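Local coordinates for protein imelysin (Bacteroides ovatus ATCC 8483, PDB 3OYV) that is an imelysin-like protein, probably of the outer membrane, from a family implicated in bacterial iron uptake, and is probably a metal-binding peptidase, at residues 134-139 and 163-168. Sequence-based numbering, arbitrary orientation.
Sequences NAYYGS and KIKNAI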
loop_
_atom_site.group_PDB
_atom_site.type_symbol
_atom_site.label_atom_id
_atom_site.label_comp_id
_atom_site.label_asym_id
_atom_site.label_seq_id
_atom_site.Cartn_x
_atom_site.Cartn_y
_atom_site.Cartn_z
ATOM N N ASN A 134 10.730 6.742 -4.788
ATOM C CA ASN A 134 9.994 7.830 -5.427
ATOM C C ASN A 134 10.026 9.102 -4.610
ATOM O O ASN A 134 10.242 10.192 -5.147
ATOM C CB ASN A 134 8.562 7.411 -5.710
ATOM C CG ASN A 134 8.455 6.317 -6.760
ATOM O OD1 ASN A 134 9.458 5.920 -7.389
ATOM N ND2 ASN A 134 7.244 5.814 -6.968
ATOM N N ALA A 135 9.829 8.988 -3.304
ATOM C CA ALA A 135 9.854 10.151 -2.420
ATOM C C ALA A 135 11.213 10.833 -2.472
ATOM O O ALA A 135 11.280 12.057 -2.525
ATOM C CB ALA A 135 9.518 9.767 -0.952
ATOM N N TYR A 136 12.280 10.047 -2.419
ATOM C CA TYR A 136 13.645 10.576 -2.364
ATOM C C TYR A 136 14.089 11.191 -3.707
ATOM O O TYR A 136 14.831 12.183 -3.732
ATOM C CB TYR A 136 14.599 9.471 -1.881
ATOM C CG TYR A 136 16.002 9.972 -1.582
ATOM C CD1 TYR A 136 16.217 10.892 -0.563
ATOM C CD2 TYR A 136 17.097 9.484 -2.295
ATOM C CE1 TYR A 136 17.510 11.358 -0.270
ATOM C CE2 TYR A 136 18.381 9.952 -2.015
ATOM C CZ TYR A 136 18.579 10.877 -1.021
ATOM O OH TYR A 136 19.838 11.391 -0.751
ATOM N N TYR A 137 13.611 10.592 -4.791
ATOM C CA TYR A 137 13.991 10.990 -6.165
ATOM C C TYR A 137 13.083 12.070 -6.764
ATOM O O TYR A 137 13.412 12.663 -7.797
ATOM C CB TYR A 137 13.962 9.784 -7.088
ATOM C CG TYR A 137 15.101 8.770 -6.981
ATOM C CD1 TYR A 137 15.979 8.756 -5.916
ATOM C CD2 TYR A 137 15.281 7.800 -7.973
ATOM C CE1 TYR A 137 17.030 7.799 -5.869
ATOM C CE2 TYR A 137 16.320 6.882 -7.932
ATOM C CZ TYR A 137 17.183 6.862 -6.867
ATOM O OH TYR A 137 18.216 5.924 -6.803
ATOM N N GLY A 138 11.940 12.333 -6.131
ATOM C CA GLY A 138 10.972 13.288 -6.682
ATOM C C GLY A 138 10.387 12.884 -8.006
ATOM O O GLY A 138 10.149 13.716 -8.874
ATOM N N SER A 139 10.178 11.586 -8.186
ATOM C CA SER A 139 9.639 11.079 -9.436
ATOM C C SER A 139 9.020 9.700 -9.258
ATOM O O SER A 139 9.171 9.069 -8.204
ATOM C CB SER A 139 10.756 10.968 -10.468
ATOM O OG SER A 139 11.594 9.836 -10.163
ATOM N N LYS A 163 25.024 6.720 -0.197
ATOM C CA LYS A 163 24.686 5.687 0.787
ATOM C C LYS A 163 23.163 5.498 0.872
ATOM O O LYS A 163 22.688 4.366 0.985
ATOM C CB LYS A 163 25.258 6.029 2.137
ATOM C CG LYS A 163 26.782 5.798 2.206
ATOM C CD LYS A 163 27.290 6.002 3.626
ATOM C CE LYS A 163 28.791 6.326 3.676
ATOM N NZ LYS A 163 29.077 7.788 3.734
ATOM N N ILE A 164 22.381 6.579 0.790
ATOM C CA ILE A 164 20.918 6.437 0.857
ATOM C C ILE A 164 20.422 5.704 -0.382
ATOM O O ILE A 164 19.629 4.757 -0.291
ATOM C CB ILE A 164 20.255 7.819 1.031
ATOM C CG1 ILE A 164 20.623 8.437 2.375
ATOM C CG2 ILE A 164 18.680 7.747 0.842
ATOM C CD1 ILE A 164 20.401 9.947 2.428
ATOM N N LYS A 165 20.858 6.120 -1.559
ATOM C CA LYS A 165 20.440 5.473 -2.786
ATOM C C LYS A 165 20.785 3.991 -2.798
ATOM O O LYS A 165 19.986 3.146 -3.211
ATOM C CB LYS A 165 21.031 6.182 -4.011
ATOM C CG LYS A 165 20.511 7.598 -4.224
ATOM C CD LYS A 165 20.815 8.147 -5.659
ATOM C CE LYS A 165 22.295 8.391 -5.856
ATOM N NZ LYS A 165 22.604 8.951 -7.209
ATOM N N ASN A 166 21.997 3.690 -2.355
ATOM C CA ASN A 166 22.431 2.292 -2.228
ATOM C C ASN A 166 21.571 1.478 -1.255
ATOM O O ASN A 166 21.276 0.305 -1.509
ATOM C CB ASN A 166 23.913 2.220 -1.789
ATOM C CG ASN A 166 24.865 2.662 -2.888
ATOM O OD1 ASN A 166 24.471 2.758 -4.054
ATOM N ND2 ASN A 166 26.152 2.814 -2.542
ATOM N N ALA A 167 21.221 2.095 -0.142
ATOM C CA ALA A 167 20.389 1.416 0.876
ATOM C C ALA A 167 18.975 1.144 0.381
ATOM O O ALA A 167 18.400 0.078 0.686
ATOM C CB ALA A 167 20.355 2.171 2.149
ATOM N N ILE A 168 18.406 2.069 -0.381
ATOM C CA ILE A 168 17.098 1.835 -0.983
ATOM C C ILE A 168 17.164 0.665 -1.950
ATOM O O ILE A 168 16.365 -0.287 -1.901
ATOM C CB ILE A 168 16.597 3.105 -1.709
ATOM C CG1 ILE A 168 16.346 4.197 -0.695
ATOM C CG2 ILE A 168 15.337 2.791 -2.528
ATOM C CD1 ILE A 168 16.118 5.593 -1.332
HETATM O O HOH W 1 17.873 3.830 -5.013
#
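Y136 and I164 form the tight half of this contact, which illustrates how one aromatic side chain can bridge two neighbouring helices. The methyl CG2 of I164 sits over a face of the Y136 ring, 3.7 Å from its centroid and only 15° off the normal, a CH-pi contact displaced toward CE2 and CZ. CG of Y136 lies anti to the backbone N (chi1 -171°), on a side chain whose CB already points toward helix 158-177, and the side chains of Y136 and I164 cross at about a right angle. I168, one turn on, brings CD1 to 4.1 Å from CD2 of Y136, while CG of K165 meets the ring edge in its plane, 3.9 Å from CE2 of Y136. OH of Y136, 3.5 Å from CD1 of I164, gains its polar partner in D161, to whose OD1 it is hydrogen-bonded. Within the largely helical imelysin fold, this joins the C-terminal end of helix 121-137 to helix 158-177, with L149, S150 and I153 of the short helix 149-156 also packing on Y136. The Y137 side is looser and partly exposed. Here the aliphatic chain of K165 passes across the ring's outer end, CD coming within 3.6 Å of OH of Y137. A water joins the helices at this point, hydrogen-bonded to OH of Y137 at 2.8 Å and donating to O of K165 at 2.9 Å.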